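Local coordinates for protein phospholyase (Arthrobacter aurescens, PDB 5G4I) that catalyses pyridoxal-phosphate-dependent elimination of phosphate from amino phosphates, probably phosphoethanolamine, although it belongs to the class III transaminase family, at residues 252-257 with 412-417. Numbering follows the deposited sequence.
With PLP (pyridoxal-5'-phosphate), chain C; PO4 (phosphate ion), chain D.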
loop_
_atom_site.group_PDB
_atom_site.type_symbol
_atom_site.label_atom_id
_atom_site.label_comp_id
_atom_site.label_asym_id
_atom_site.label_seq_id
_atom_site.Cartn_x
_atom_site.Cartn_y
_atom_site.Cartn_z
ATOM N N GLU A 252 -15.724 -1.861 -2.609
ATOM C CA GLU A 252 -16.452 -1.693 -1.330
ATOM C C GLU A 252 -15.761 -0.760 -0.399
ATOM O O GLU A 252 -16.120 -0.726 0.802
ATOM C CB GLU A 252 -16.698 -3.049 -0.682
ATOM C CG GLU A 252 -17.620 -3.947 -1.478
ATOM C CD GLU A 252 -19.095 -3.595 -1.430
ATOM O OE1 GLU A 252 -19.501 -2.903 -0.477
ATOM O OE2 GLU A 252 -19.813 -4.057 -2.343
ATOM N N VAL A 253 -14.843 0.064 -0.867
ATOM C CA VAL A 253 -14.150 0.988 0.075
ATOM C C VAL A 253 -15.112 1.951 0.699
ATOM O O VAL A 253 -14.954 2.216 1.955
ATOM C CB VAL A 253 -12.939 1.711 -0.638
ATOM C CG1 VAL A 253 -12.350 2.759 0.282
ATOM C CG2 VAL A 253 -11.912 0.716 -1.085
ATOM N N GLN A 254 -16.089 2.466 -0.009
ATOM C CA GLN A 254 -17.118 3.393 0.531
ATOM C C GLN A 254 -18.381 2.688 1.063
ATOM O O GLN A 254 -19.017 3.219 2.025
ATOM C CB GLN A 254 -17.637 4.427 -0.520
ATOM C CG GLN A 254 -16.575 5.346 -1.062
ATOM C CD GLN A 254 -16.163 6.432 -0.067
ATOM O OE1 GLN A 254 -16.873 6.798 0.821
ATOM N NE2 GLN A 254 -15.001 6.939 -0.268
ATOM N N SER A 255 -18.807 1.565 0.480
ATOM C CA SER A 255 -20.061 0.982 0.788
ATOM C C SER A 255 -19.991 -0.239 1.695
ATOM O O SER A 255 -21.056 -0.774 2.045
ATOM C CB SER A 255 -20.815 0.597 -0.495
ATOM O OG SER A 255 -20.079 -0.316 -1.303
ATOM N N GLY A 256 -18.800 -0.725 2.019
ATOM C CA GLY A 256 -18.660 -2.000 2.775
ATOM C C GLY A 256 -18.785 -1.901 4.266
ATOM O O GLY A 256 -19.051 -0.830 4.871
ATOM N N PHE A 257 -18.580 -3.035 4.923
ATOM C CA PHE A 257 -18.567 -3.129 6.411
ATOM C C PHE A 257 -19.888 -2.631 7.011
ATOM O O PHE A 257 -19.958 -2.088 8.141
ATOM C CB PHE A 257 -17.328 -2.551 7.052
ATOM C CG PHE A 257 -16.065 -3.341 6.708
ATOM C CD1 PHE A 257 -15.361 -3.155 5.462
ATOM C CD2 PHE A 257 -15.613 -4.350 7.563
ATOM C CE1 PHE A 257 -14.295 -3.995 5.138
ATOM C CE2 PHE A 257 -14.544 -5.177 7.220
ATOM C CZ PHE A 257 -13.906 -4.989 5.995
ATOM N N LYS A 412 -22.791 15.768 1.844
ATOM C CA LYS A 412 -22.505 14.376 2.178
ATOM C C LYS A 412 -22.315 14.176 3.658
ATOM O O LYS A 412 -21.479 14.873 4.282
ATOM C CB LYS A 412 -21.247 13.985 1.565
ATOM C CG LYS A 412 -20.823 12.562 1.803
ATOM C CD LYS A 412 -19.326 12.490 1.937
ATOM C CE LYS A 412 -18.583 11.983 0.753
ATOM N NZ LYS A 412 -17.224 11.537 1.114
ATOM N N MET A 413 -22.961 13.111 4.153
ATOM C CA MET A 413 -22.876 12.802 5.614
ATOM C C MET A 413 -22.713 11.324 5.804
ATOM O O MET A 413 -23.485 10.533 5.185
ATOM C CB MET A 413 -24.131 13.217 6.171
ATOM C CG MET A 413 -24.163 14.742 6.176
ATOM S SD MET A 413 -25.649 15.666 6.192
ATOM C CE MET A 413 -27.260 14.960 5.997
ATOM N N ARG A 414 -21.661 10.991 6.529
ATOM C CA ARG A 414 -21.097 9.629 6.519
ATOM C C ARG A 414 -20.291 9.533 7.788
ATOM O O ARG A 414 -19.090 9.440 7.760
ATOM C CB ARG A 414 -20.237 9.397 5.212
ATOM C CG ARG A 414 -19.507 8.002 5.091
ATOM C CD ARG A 414 -18.319 7.976 4.086
ATOM N NE ARG A 414 -17.299 8.881 4.640
ATOM C CZ ARG A 414 -16.213 9.290 3.948
ATOM N NH1 ARG A 414 -15.837 8.647 2.805
ATOM N NH2 ARG A 414 -15.312 10.122 4.434
ATOM N N PRO A 415 -20.998 9.390 8.937
ATOM C CA PRO A 415 -20.279 9.386 10.257
ATOM C C PRO A 415 -19.653 8.063 10.648
ATOM O O PRO A 415 -20.038 7.027 9.996
ATOM C CB PRO A 415 -21.417 9.738 11.232
ATOM C CG PRO A 415 -22.659 9.174 10.581
ATOM C CD PRO A 415 -22.476 9.433 9.112
ATOM N N PRO A 416 -18.794 7.966 11.641
ATOM C CA PRO A 416 -18.444 6.673 12.271
ATOM C C PRO A 416 -19.709 5.830 12.518
ATOM O O PRO A 416 -20.797 6.378 12.801
ATOM C CB PRO A 416 -17.712 7.080 13.569
ATOM C CG PRO A 416 -17.135 8.462 13.175
ATOM C CD PRO A 416 -18.201 9.136 12.367
ATOM N N LEU A 417 -19.610 4.494 12.382
ATOM C CA LEU A 417 -20.816 3.595 12.497
ATOM C C LEU A 417 -21.314 3.443 13.944
ATOM O O LEU A 417 -22.313 2.739 14.188
ATOM C CB LEU A 417 -20.574 2.222 11.809
ATOM C CG LEU A 417 -21.775 1.829 10.923
ATOM C CD1 LEU A 417 -21.838 2.596 9.635
ATOM C CD2 LEU A 417 -21.775 0.312 10.619
HETATM N N1 PLP C . -11.797 3.386 -4.017
HETATM C C2 PLP C . -12.727 4.101 -3.338
HETATM C C2A PLP C . -14.186 3.954 -3.682
HETATM C C3 PLP C . -12.311 5.028 -2.255
HETATM O O3 PLP C . -13.227 5.756 -1.558
HETATM C C4 PLP C . -10.864 5.130 -1.963
HETATM C C4A PLP C . -10.352 6.027 -0.902
HETATM C C5 PLP C . -9.950 4.294 -2.778
HETATM C C6 PLP C . -10.479 3.466 -3.765
HETATM C C5A PLP C . -8.458 4.342 -2.542
HETATM O O4P PLP C . -8.187 4.117 -1.160
HETATM P P PLP C . -6.715 4.380 -0.563
HETATM O O1P PLP C . -6.646 5.881 -0.412
HETATM O O2P PLP C . -6.711 3.622 0.743
HETATM O O3P PLP C . -5.790 3.816 -1.614
HETATM P P PO4 D . -13.055 10.465 1.387
HETATM O O1 PO4 D . -14.031 9.547 0.933
HETATM O O2 PO4 D . -12.740 10.429 2.881
HETATM O O3 PO4 D . -13.995 11.665 1.419
HETATM O O4 PO4 D . -11.822 10.716 0.559
#
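The Arg414 guanidinium and the Gln254 amide lie nearly coplanar, 8° apart, meeting edge to edge in the pyridoxal phosphate (PLP) site of this fold-type I, class III aminotransferase-like enzyme. At the guanidinium edge sit Gln254 OE1 and a phosphate ion, probably from the crystallisation liquor; over one face, offset toward the rim, stands Lys412 NZ. Arg414 NH2 also hydrogen-bonds Tyr61 O, and the Tyr61 ring makes a cation-pi contact with the guanidinium. Arg414 NH1 donates to Gln254 OE1 at 2.9 Å, reaching a lone pair in the carbonyl plane, though the N-H...O angle is bent to 144°. The same NH1 grips O1 of the phosphate ion at 2.8 Å, while Arg414 NH2 holds O2 of the ion at 3.0 Å, a two-pronged hold. Lys412 NZ comes within 3.2 Å of O3 of the ion, and Arg90 of the second subunit also binds it, giving a cationic pocket consistent with recognition of a substrate phosphate. With chi2 at -75°, the Gln254 chain bends and brings its amide between PLP and the ion. Cutting the side chain back to an alanine would probably leave Arg414 NH1 without its amide acceptor, and PLP O3 and the ion without the NH2 group that joins them. Against one face of the PLP pyridine ring, Val253 CG1 packs 3.4 Å from PLP C3. Farther along, Leu417 CD2 touches Phe257 O at 3.9 Å. Gln254 NE2 serves both ligands: its bond to PLP O3 is very short at 2.5 Å, a length to be taken with caution, and it donates to O1 of the phosphate ion at 3.0 Å.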